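Local coordinates for putative exported protein (Bacteroides fragilis, PDB 4RAA) that is of unknown function but folds as a six-bladed beta-propeller and is probably exported from the cytoplasm, at residues 218-223 and 264-269; 197-202 and 255-260; 296-301 and 332-337. One frame throughout, in Å; residues are numbered along the deposited sequence.

Contact 1: 218-223 and 264-269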
loop_
_atom_site.group_PDB
_atom_site.type_symbol
_atom_site.label_atom_id
_atom_site.label_comp_id
_atom_site.label_asym_id
_atom_site.label_seq_id
_atom_site.Cartn_x
_atom_site.Cartn_y
_atom_site.Cartn_z
ATOM N N HIS A 218 -3.021 -26.323 -22.842
ATOM C CA HIS A 218 -3.063 -26.405 -24.319
ATOM C C HIS A 218 -1.661 -26.208 -24.873
ATOM O O HIS A 218 -0.886 -25.459 -24.294
ATOM C CB HIS A 218 -3.952 -25.307 -24.953
ATOM C CG HIS A 218 -5.312 -25.169 -24.338
ATOM N ND1 HIS A 218 -6.381 -25.958 -24.698
ATOM C CD2 HIS A 218 -5.776 -24.322 -23.388
ATOM C CE1 HIS A 218 -7.443 -25.609 -23.994
ATOM N NE2 HIS A 218 -7.102 -24.617 -23.193
ATOM N N SER A 219 -1.335 -26.897 -25.965
ATOM C CA SER A 219 -0.080 -26.671 -26.700
ATOM C C SER A 219 -0.425 -26.497 -28.190
ATOM O O SER A 219 -1.372 -27.115 -28.688
ATOM C CB SER A 219 0.957 -27.770 -26.465
ATOM O OG SER A 219 0.531 -29.016 -26.976
ATOM N N PHE A 220 0.324 -25.639 -28.879
ATOM C CA PHE A 220 0.066 -25.336 -30.285
ATOM C C PHE A 220 1.221 -25.697 -31.205
ATOM O O PHE A 220 2.375 -25.784 -30.795
ATOM C CB PHE A 220 -0.231 -23.849 -30.464
ATOM C CG PHE A 220 -1.221 -23.305 -29.477
ATOM C CD1 PHE A 220 -2.575 -23.600 -29.607
ATOM C CD2 PHE A 220 -0.805 -22.490 -28.413
ATOM C CE1 PHE A 220 -3.509 -23.102 -28.699
ATOM C CE2 PHE A 220 -1.732 -21.990 -27.496
ATOM C CZ PHE A 220 -3.091 -22.299 -27.644
ATOM N N SER A 221 0.863 -25.942 -32.455
ATOM C CA SER A 221 1.803 -26.162 -33.545
ATOM C C SER A 221 1.107 -25.575 -34.775
ATOM O O SER A 221 -0.119 -25.698 -34.911
ATOM C CB SER A 221 2.133 -27.644 -33.739
ATOM O OG SER A 221 0.985 -28.371 -34.129
ATOM N N PHE A 222 1.881 -24.907 -35.624
ATOM C CA PHE A 222 1.378 -24.283 -36.844
ATOM C C PHE A 222 2.169 -24.866 -37.995
ATOM O O PHE A 222 3.372 -25.063 -37.864
ATOM C CB PHE A 222 1.555 -22.766 -36.758
ATOM C CG PHE A 222 0.806 -22.134 -35.610
ATOM C CD1 PHE A 222 1.365 -22.106 -34.319
ATOM C CD2 PHE A 222 -0.457 -21.571 -35.804
ATOM C CE1 PHE A 222 0.676 -21.529 -33.245
ATOM C CE2 PHE A 222 -1.146 -20.988 -34.740
ATOM C CZ PHE A 222 -0.584 -20.975 -33.454
ATOM N N GLU A 223 1.496 -25.164 -39.103
ATOM C CA GLU A 223 2.154 -25.741 -40.280
ATOM C C GLU A 223 3.126 -24.708 -40.872
ATOM O O GLU A 223 2.793 -23.520 -40.978
ATOM C CB GLU A 223 1.117 -26.194 -41.333
ATOM C CG GLU A 223 1.696 -26.886 -42.576
ATOM C CD GLU A 223 0.684 -27.160 -43.687
ATOM O OE1 GLU A 223 -0.324 -26.430 -43.815
ATOM O OE2 GLU A 223 0.921 -28.107 -44.467
ATOM N N ARG A 264 -16.352 -22.207 -24.885
ATOM C CA ARG A 264 -16.643 -22.923 -26.138
ATOM C C ARG A 264 -15.538 -22.914 -27.205
ATOM O O ARG A 264 -15.445 -23.870 -27.985
ATOM C CB ARG A 264 -17.951 -22.387 -26.757
ATOM C CG ARG A 264 -17.937 -20.926 -27.210
ATOM C CD ARG A 264 -19.210 -20.553 -27.948
ATOM N NE ARG A 264 -20.386 -20.473 -27.080
ATOM C CZ ARG A 264 -21.633 -20.223 -27.492
ATOM N NH1 ARG A 264 -21.920 -20.026 -28.786
ATOM N NH2 ARG A 264 -22.620 -20.171 -26.599
ATOM N N ASP A 265 -14.736 -21.844 -27.255
ATOM C CA ASP A 265 -13.690 -21.682 -28.271
ATOM C C ASP A 265 -12.379 -21.071 -27.763
ATOM O O ASP A 265 -12.251 -20.719 -26.585
ATOM C CB ASP A 265 -14.255 -20.874 -29.453
ATOM C CG ASP A 265 -14.592 -19.424 -29.104
ATOM O OD1 ASP A 265 -14.078 -18.880 -28.104
ATOM O OD2 ASP A 265 -15.369 -18.808 -29.873
ATOM N N LEU A 266 -11.417 -20.955 -28.675
ATOM C CA LEU A 266 -10.100 -20.407 -28.382
ATOM C C LEU A 266 -9.517 -19.809 -29.673
ATOM O O LEU A 266 -9.306 -20.528 -30.647
ATOM C CB LEU A 266 -9.233 -21.536 -27.809
ATOM C CG LEU A 266 -7.796 -21.329 -27.317
ATOM C CD1 LEU A 266 -7.397 -22.496 -26.423
ATOM C CD2 LEU A 266 -6.797 -21.164 -28.456
ATOM N N PHE A 267 -9.297 -18.493 -29.663
ATOM C CA PHE A 267 -8.763 -17.731 -30.814
ATOM C C PHE A 267 -7.293 -17.432 -30.567
ATOM O O PHE A 267 -6.916 -17.057 -29.445
ATOM C CB PHE A 267 -9.494 -16.394 -30.982
ATOM C CG PHE A 267 -10.864 -16.480 -31.614
ATOM C CD1 PHE A 267 -11.680 -17.620 -31.538
ATOM C CD2 PHE A 267 -11.394 -15.337 -32.211
ATOM C CE1 PHE A 267 -12.943 -17.628 -32.121
ATOM C CE2 PHE A 267 -12.664 -15.340 -32.777
ATOM C CZ PHE A 267 -13.439 -16.488 -32.734
ATOM N N VAL A 268 -6.483 -17.573 -31.618
ATOM C CA VAL A 268 -5.042 -17.337 -31.553
ATOM C C VAL A 268 -4.625 -16.387 -32.678
ATOM O O VAL A 268 -4.537 -16.805 -33.830
ATOM C CB VAL A 268 -4.233 -18.659 -31.673
ATOM C CG1 VAL A 268 -2.775 -18.430 -31.279
ATOM C CG2 VAL A 268 -4.838 -19.759 -30.806
ATOM N N CYS A 269 -4.410 -15.111 -32.362
ATOM C CA CYS A 269 -3.879 -14.165 -33.352
ATOM C C CYS A 269 -2.379 -14.290 -33.287
ATOM O O CYS A 269 -1.835 -14.491 -32.202
ATOM C CB CYS A 269 -4.274 -12.729 -33.073
ATOM S SG CYS A 269 -6.045 -12.488 -33.170
#
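His218 and Leu266 meet tip to tip in a CH-pi contact: methyl CD1 of Leu266 sits over the centre of the imidazole, 3.8 Å from the ring centroid and only 4° off the ring normal. The ring atoms are therefore all about equally far from that methyl. The ring is held at a nitrogen as well: His218 NE2 is hydrogen-bonded to Glu261.

Everything else is apolar packing, and no hydrogen bond joins the two strands. The other methyl of Leu266, CD2, reaches CE1 of Phe220 at 3.8 Å, while Val268 CG2 approaches the same CE1 at 4.2 Å. Val268 CG1, anti to its backbone N (chi1 -167°), comes instead to the edge of the Phe222 ring, 4.0 Å from CZ. Each branched side chain thus divides its two methyls between two successive rings.

Axes 11.2 Å apart and crossing at -47° fit two propeller blades packed face to face. Strand 213-222 runs between 203-210 and the N-terminal strand 10-13, whose Phe13 stacks on Phe222. Across the interface, strand 265-272 lies between 254-261 and 275-282, with Leu266 also resting on Val259.

Contact 2: 197-202 and 255-260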
loop_
_atom_site.group_PDB
_atom_site.type_symbol
_atom_site.label_atom_id
_atom_site.label_comp_id
_atom_site.label_asym_id
_atom_site.label_seq_id
_atom_site.Cartn_x
_atom_site.Cartn_y
_atom_site.Cartn_z
ATOM N N PHE A 197 -4.769 -18.780 -16.246
ATOM C CA PHE A 197 -3.844 -19.328 -17.228
ATOM C C PHE A 197 -2.826 -18.276 -17.622
ATOM O O PHE A 197 -3.084 -17.083 -17.476
ATOM C CB PHE A 197 -4.620 -19.822 -18.440
ATOM C CG PHE A 197 -5.586 -20.918 -18.118
ATOM C CD1 PHE A 197 -6.838 -20.621 -17.580
ATOM C CD2 PHE A 197 -5.247 -22.250 -18.331
ATOM C CE1 PHE A 197 -7.734 -21.634 -17.259
ATOM C CE2 PHE A 197 -6.140 -23.271 -18.013
ATOM C CZ PHE A 197 -7.386 -22.963 -17.478
ATOM N N ALA A 198 -1.672 -18.726 -18.109
ATOM C CA ALA A 198 -0.574 -17.830 -18.507
ATOM C C ALA A 198 0.263 -18.420 -19.644
ATOM O O ALA A 198 0.236 -19.638 -19.864
ATOM C CB ALA A 198 0.303 -17.504 -17.301
ATOM N N TYR A 199 0.984 -17.554 -20.364
ATOM C CA TYR A 199 1.842 -17.979 -21.484
ATOM C C TYR A 199 2.924 -16.964 -21.849
ATOM O O TYR A 199 2.791 -15.774 -21.550
ATOM C CB TYR A 199 0.996 -18.312 -22.717
ATOM C CG TYR A 199 0.179 -17.166 -23.258
ATOM C CD1 TYR A 199 -1.098 -16.892 -22.768
ATOM C CD2 TYR A 199 0.680 -16.353 -24.283
ATOM C CE1 TYR A 199 -1.848 -15.830 -23.277
ATOM C CE2 TYR A 199 -0.058 -15.288 -24.799
ATOM C CZ TYR A 199 -1.320 -15.033 -24.297
ATOM O OH TYR A 199 -2.032 -13.989 -24.818
ATOM N N THR A 200 3.966 -17.453 -22.530
ATOM C CA THR A 200 5.146 -16.658 -22.900
ATOM C C THR A 200 5.340 -16.590 -24.414
ATOM O O THR A 200 4.808 -17.437 -25.139
ATOM C CB THR A 200 6.413 -17.243 -22.256
ATOM O OG1 THR A 200 6.662 -18.548 -22.774
ATOM C CG2 THR A 200 6.268 -17.316 -20.740
ATOM N N PRO A 201 6.121 -15.598 -24.899
ATOM C CA PRO A 201 6.271 -15.495 -26.357
ATOM C C PRO A 201 7.067 -16.585 -27.063
ATOM O O PRO A 201 6.901 -16.696 -28.279
ATOM C CB PRO A 201 6.956 -14.128 -26.563
ATOM C CG PRO A 201 7.043 -13.491 -25.216
ATOM C CD PRO A 201 6.942 -14.584 -24.207
ATOM N N PHE A 202 7.885 -17.368 -26.340
ATOM C CA PHE A 202 8.769 -18.392 -26.957
ATOM C C PHE A 202 8.492 -19.811 -26.461
ATOM O O PHE A 202 9.408 -20.634 -26.342
ATOM C CB PHE A 202 10.247 -18.013 -26.745
ATOM C CG PHE A 202 10.531 -16.556 -26.987
ATOM C CD1 PHE A 202 10.251 -15.984 -28.219
ATOM C CD2 PHE A 202 11.060 -15.746 -25.982
ATOM C CE1 PHE A 202 10.490 -14.630 -28.454
ATOM C CE2 PHE A 202 11.304 -14.395 -26.208
ATOM C CZ PHE A 202 11.020 -13.834 -27.446
ATOM N N SER A 255 6.438 -14.289 -35.165
ATOM C CA SER A 255 6.844 -12.970 -34.659
ATOM C C SER A 255 6.195 -12.575 -33.323
ATOM O O SER A 255 6.874 -12.110 -32.420
ATOM C CB SER A 255 6.550 -11.902 -35.734
ATOM O OG SER A 255 6.561 -10.608 -35.185
ATOM N N TYR A 256 4.877 -12.742 -33.254
ATOM C CA TYR A 256 4.022 -12.387 -32.112
ATOM C C TYR A 256 2.855 -13.367 -32.079
ATOM O O TYR A 256 2.520 -13.933 -33.114
ATOM C CB TYR A 256 3.488 -10.957 -32.331
ATOM C CG TYR A 256 2.286 -10.474 -31.497
ATOM C CD1 TYR A 256 0.961 -10.785 -31.857
ATOM C CD2 TYR A 256 2.469 -9.641 -30.385
ATOM C CE1 TYR A 256 -0.124 -10.319 -31.109
ATOM C CE2 TYR A 256 1.388 -9.169 -29.631
ATOM C CZ TYR A 256 0.100 -9.504 -30.000
ATOM O OH TYR A 256 -0.941 -9.027 -29.245
ATOM N N TYR A 257 2.265 -13.593 -30.903
ATOM C CA TYR A 257 1.024 -14.383 -30.807
ATOM C C TYR A 257 0.281 -14.073 -29.520
ATOM O O TYR A 257 0.919 -13.985 -28.475
ATOM C CB TYR A 257 1.253 -15.908 -30.957
ATOM C CG TYR A 257 1.624 -16.685 -29.700
ATOM C CD1 TYR A 257 2.953 -16.758 -29.252
ATOM C CD2 TYR A 257 0.635 -17.362 -28.958
ATOM C CE1 TYR A 257 3.280 -17.475 -28.095
ATOM C CE2 TYR A 257 0.953 -18.083 -27.807
ATOM C CZ TYR A 257 2.273 -18.140 -27.382
ATOM O OH TYR A 257 2.580 -18.848 -26.270
ATOM N N CYS A 258 -1.039 -13.863 -29.618
ATOM C CA CYS A 258 -1.886 -13.621 -28.441
ATOM C C CYS A 258 -2.984 -14.681 -28.427
ATOM O O CYS A 258 -3.362 -15.196 -29.470
ATOM C CB CYS A 258 -2.461 -12.198 -28.435
ATOM S SG CYS A 258 -3.845 -11.890 -29.546
ATOM N N VAL A 259 -3.469 -15.018 -27.237
ATOM C CA VAL A 259 -4.516 -16.032 -27.066
ATOM C C VAL A 259 -5.644 -15.491 -26.186
ATOM O O VAL A 259 -5.392 -14.840 -25.149
ATOM C CB VAL A 259 -3.994 -17.341 -26.396
ATOM C CG1 VAL A 259 -5.112 -18.386 -26.287
ATOM C CG2 VAL A 259 -2.799 -17.921 -27.153
ATOM N N GLU A 260 -6.866 -15.752 -26.655
ATOM C CA GLU A 260 -8.081 -15.439 -25.897
ATOM C C GLU A 260 -8.894 -16.730 -25.864
ATOM O O GLU A 260 -9.095 -17.394 -26.881
ATOM C CB GLU A 260 -8.865 -14.257 -26.470
ATOM C CG GLU A 260 -10.141 -13.925 -25.683
ATOM C CD GLU A 260 -9.955 -13.881 -24.159
ATOM O OE1 GLU A 260 -8.903 -13.400 -23.668
ATOM O OE2 GLU A 260 -10.887 -14.311 -23.442
HETATM O O HOH W 1 -3.776 -13.061 -23.190
#
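Tyr199 and Tyr257 come from adjacent blades of the beta-propeller and slide past each other in opposite directions between nearly antiparallel strands. Their ring planes are inclined at 35°, with centroids 5.5 Å apart, so the pair is oblique. The packed part of the contact is here: CD2 of Tyr199 lies 3.9 Å from CZ of Tyr257, and Val259 lies against the Tyr199 ring, CB near CE1 and CG2 over one face. Tyr199 CG stands between the backbone N and the carbonyl carbon (chi1 61°), and the ring beyond it spans the gap to the facing strand.

Around Pro201 the contact is sparser. Only the carbonyl O of this partly exposed residue approaches, in the plane of the Tyr257 ring at its CE1 edge. The Tyr257 hydroxyl is 2.9 Å from Thr200 O, but its one proton could go instead to Asp203 O, the carbonyl just beyond the segment.

At the other end a water enters the interface. It lies 2.6 Å from Tyr199 OH and donates to Val259 O at 3.1 Å. The same phenol oxygen accepts a nearly straight bond from Val259 N, 3.0 Å long with an angle of 166° at the hydrogen.

Contact 3: 296-301 and 332-337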
loop_
_atom_site.group_PDB
_atom_site.type_symbol
_atom_site.label_atom_id
_atom_site.label_comp_id
_atom_site.label_asym_id
_atom_site.label_seq_id
_atom_site.Cartn_x
_atom_site.Cartn_y
_atom_site.Cartn_z
ATOM N N PHE A 296 -9.959 -13.207 -43.587
ATOM C CA PHE A 296 -10.918 -13.265 -42.454
ATOM C C PHE A 296 -11.896 -12.088 -42.400
ATOM O O PHE A 296 -13.100 -12.289 -42.299
ATOM C CB PHE A 296 -10.144 -13.347 -41.122
ATOM C CG PHE A 296 -10.987 -13.675 -39.913
ATOM C CD1 PHE A 296 -11.438 -14.971 -39.692
ATOM C CD2 PHE A 296 -11.271 -12.705 -38.951
ATOM C CE1 PHE A 296 -12.196 -15.285 -38.562
ATOM C CE2 PHE A 296 -12.019 -13.011 -37.816
ATOM C CZ PHE A 296 -12.485 -14.302 -37.623
ATOM N N GLN A 297 -11.369 -10.872 -42.480
ATOM C CA GLN A 297 -12.196 -9.646 -42.417
ATOM C C GLN A 297 -13.123 -9.438 -43.638
ATOM O O GLN A 297 -14.230 -8.914 -43.480
ATOM C CB GLN A 297 -11.319 -8.415 -42.169
ATOM C CG GLN A 297 -10.471 -7.992 -43.354
ATOM C CD GLN A 297 -9.304 -7.096 -42.995
ATOM O OE1 GLN A 297 -9.131 -6.681 -41.841
ATOM N NE2 GLN A 297 -8.477 -6.805 -43.991
ATOM N N ASP A 298 -12.662 -9.821 -44.836
ATOM C CA ASP A 298 -13.495 -9.777 -46.059
ATOM C C ASP A 298 -14.599 -10.863 -46.040
ATOM O O ASP A 298 -15.717 -10.604 -46.486
ATOM C CB ASP A 298 -12.641 -9.817 -47.348
ATOM C CG ASP A 298 -11.920 -8.478 -47.641
ATOM O OD1 ASP A 298 -11.965 -7.525 -46.827
ATOM O OD2 ASP A 298 -11.303 -8.373 -48.722
ATOM N N GLN A 299 -14.298 -12.049 -45.504
ATOM C CA GLN A 299 -15.295 -13.137 -45.362
ATOM C C GLN A 299 -16.446 -12.793 -44.406
ATOM O O GLN A 299 -17.578 -13.188 -44.656
ATOM C CB GLN A 299 -14.642 -14.454 -44.921
ATOM C CG GLN A 299 -13.897 -15.187 -46.030
ATOM C CD GLN A 299 -13.340 -16.545 -45.605
ATOM O OE1 GLN A 299 -13.482 -16.972 -44.452
ATOM N NE2 GLN A 299 -12.707 -17.235 -46.541
ATOM N N LEU A 300 -16.152 -12.084 -43.318
ATOM C CA LEU A 300 -17.191 -11.631 -42.362
ATOM C C LEU A 300 -17.841 -10.283 -42.731
ATOM O O LEU A 300 -18.771 -9.853 -42.045
ATOM C CB LEU A 300 -16.612 -11.539 -40.944
ATOM C CG LEU A 300 -15.974 -12.808 -40.377
ATOM C CD1 LEU A 300 -15.342 -12.504 -39.032
ATOM C CD2 LEU A 300 -16.999 -13.924 -40.260
ATOM N N LYS A 301 -17.351 -9.631 -43.796
ATOM C CA LYS A 301 -17.866 -8.348 -44.305
ATOM C C LYS A 301 -17.764 -7.222 -43.265
ATOM O O LYS A 301 -18.765 -6.558 -42.959
ATOM C CB LYS A 301 -19.301 -8.499 -44.865
ATOM C CG LYS A 301 -19.422 -9.417 -46.074
ATOM C CD LYS A 301 -20.844 -9.400 -46.625
ATOM C CE LYS A 301 -20.938 -9.998 -48.023
ATOM N NZ LYS A 301 -20.581 -11.442 -48.050
ATOM N N ASN A 332 -16.931 3.815 -50.889
ATOM C CA ASN A 332 -16.346 3.150 -52.074
ATOM C C ASN A 332 -17.040 1.815 -52.437
ATOM O O ASN A 332 -16.440 0.949 -53.086
ATOM C CB ASN A 332 -14.824 2.948 -51.893
ATOM C CG ASN A 332 -14.047 4.230 -52.068
ATOM O OD1 ASN A 332 -13.336 4.389 -53.056
ATOM N ND2 ASN A 332 -14.222 5.173 -51.152
ATOM N N GLY A 333 -18.304 1.654 -52.037
ATOM C CA GLY A 333 -19.085 0.457 -52.352
ATOM C C GLY A 333 -18.607 -0.849 -51.750
ATOM O O GLY A 333 -18.675 -1.888 -52.411
ATOM N N TYR A 334 -18.117 -0.805 -50.511
ATOM C CA TYR A 334 -17.680 -2.024 -49.840
ATOM C C TYR A 334 -18.938 -2.754 -49.379
ATOM O O TYR A 334 -19.831 -2.156 -48.768
ATOM C CB TYR A 334 -16.737 -1.770 -48.666
ATOM C CG TYR A 334 -16.197 -3.055 -48.063
ATOM C CD1 TYR A 334 -15.078 -3.702 -48.609
ATOM C CD2 TYR A 334 -16.821 -3.644 -46.953
ATOM C CE1 TYR A 334 -14.596 -4.895 -48.059
ATOM C CE2 TYR A 334 -16.348 -4.826 -46.395
ATOM C CZ TYR A 334 -15.240 -5.448 -46.946
ATOM O OH TYR A 334 -14.788 -6.609 -46.365
ATOM N N VAL A 335 -18.972 -4.046 -49.681
ATOM C CA VAL A 335 -20.104 -4.917 -49.379
ATOM C C VAL A 335 -20.087 -5.338 -47.885
ATOM O O VAL A 335 -19.626 -6.433 -47.536
ATOM C CB VAL A 335 -20.159 -6.099 -50.402
ATOM C CG1 VAL A 335 -18.857 -6.942 -50.426
ATOM C CG2 VAL A 335 -21.401 -6.960 -50.189
ATOM N N PHE A 336 -20.591 -4.446 -47.019
ATOM C CA PHE A 336 -20.660 -4.673 -45.545
ATOM C C PHE A 336 -21.761 -5.612 -45.066
ATOM O O PHE A 336 -22.688 -5.912 -45.802
ATOM C CB PHE A 336 -20.831 -3.345 -44.769
ATOM C CG PHE A 336 -19.556 -2.603 -44.552
ATOM C CD1 PHE A 336 -18.597 -3.109 -43.686
ATOM C CD2 PHE A 336 -19.313 -1.387 -45.182
ATOM C CE1 PHE A 336 -17.403 -2.434 -43.470
ATOM C CE2 PHE A 336 -18.122 -0.708 -44.962
ATOM C CZ PHE A 336 -17.166 -1.228 -44.104
ATOM N N ASP A 337 -21.635 -6.045 -43.808
ATOM C CA ASP A 337 -22.636 -6.887 -43.113
ATOM C C ASP A 337 -23.892 -6.024 -42.875
ATOM O O ASP A 337 -23.765 -4.830 -42.587
ATOM C CB ASP A 337 -22.039 -7.438 -41.793
ATOM C CG ASP A 337 -23.063 -8.167 -40.895
ATOM O OD1 ASP A 337 -24.010 -7.520 -40.379
ATOM O OD2 ASP A 337 -22.863 -9.379 -40.632
#
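Tyr334 reaches across to Asp298 and donates its hydroxyl proton to the carboxylate, with OH 3.0 Å from OD1. Its CG is anti to the backbone N (chi1 -175°), and from there the ring extends toward the last turn of helix 293-299. The two side chains cross obliquely, and the hydroxyl comes to OD1 from above the carboxylate plane, 55° out of it. A weak bond from Gly303 N also reaches the phenol oxygen.

The second anchor is backbone. Lys301 has positive phi in the Schellman motif that ends the helix, and Lys301 O accepts from Asp337 N at 3.0 Å, the donor lying in the carbonyl plane on a lone pair. The edge of the Phe336 ring, at CD1, comes up to the same oxygen. The lysine's aliphatic chain runs past the inverse gamma turn centred on Val335: CB, CG and CD line up against Val335 O, CG being 3.3 Å away, and CE touches Val335 CG2 at 3.8 Å. At chi4 the chain bends (64°), and NZ is carried away from the loop.

Within the loop the two aromatics pack together, CD2 of Tyr334 sitting 3.5 Å above the centre of the Phe336 ring. Asp337 follows as the N-cap of helix 338-345, its OD1 making weak bonds to Lys339 N and Leu340 N, while its CB packs on Lys301 O.

This is a surface contact that ties the end of one helix to the linker between two others. Phe336 is lodged between helix 323-331, at Leu326, Met329 and Ala330, and helix 338-345, at Ser341 and Leu344. Strand 25-31 also borders the contact, its Leu25 touching Phe296 and Leu300 and its Leu27 and Phe29 touching Asp337.

In the fold
Going along the chain, 197-202 comes first and 218-223 follows within the same sheet. The chain then leaves through helices 230-237 and 245-250 and returns as 255-260 and 264-269, neighbouring strands of the next sheet. Contact 2, closing over 52 residues, and contact 1, closing over 40, therefore cross rather than nest. They touch directly: Cys269 O is 2.8 Å from Cys258 N, a probable backbone hydrogen bond. Together they join two adjacent propeller blades at two places. Contact 3 comes later in series, a surface contact that closes over 30 residues, its centre about 25 Å from that of contact 1, and ties helix 293-299 to the linker between helices 323-331 and 338-345.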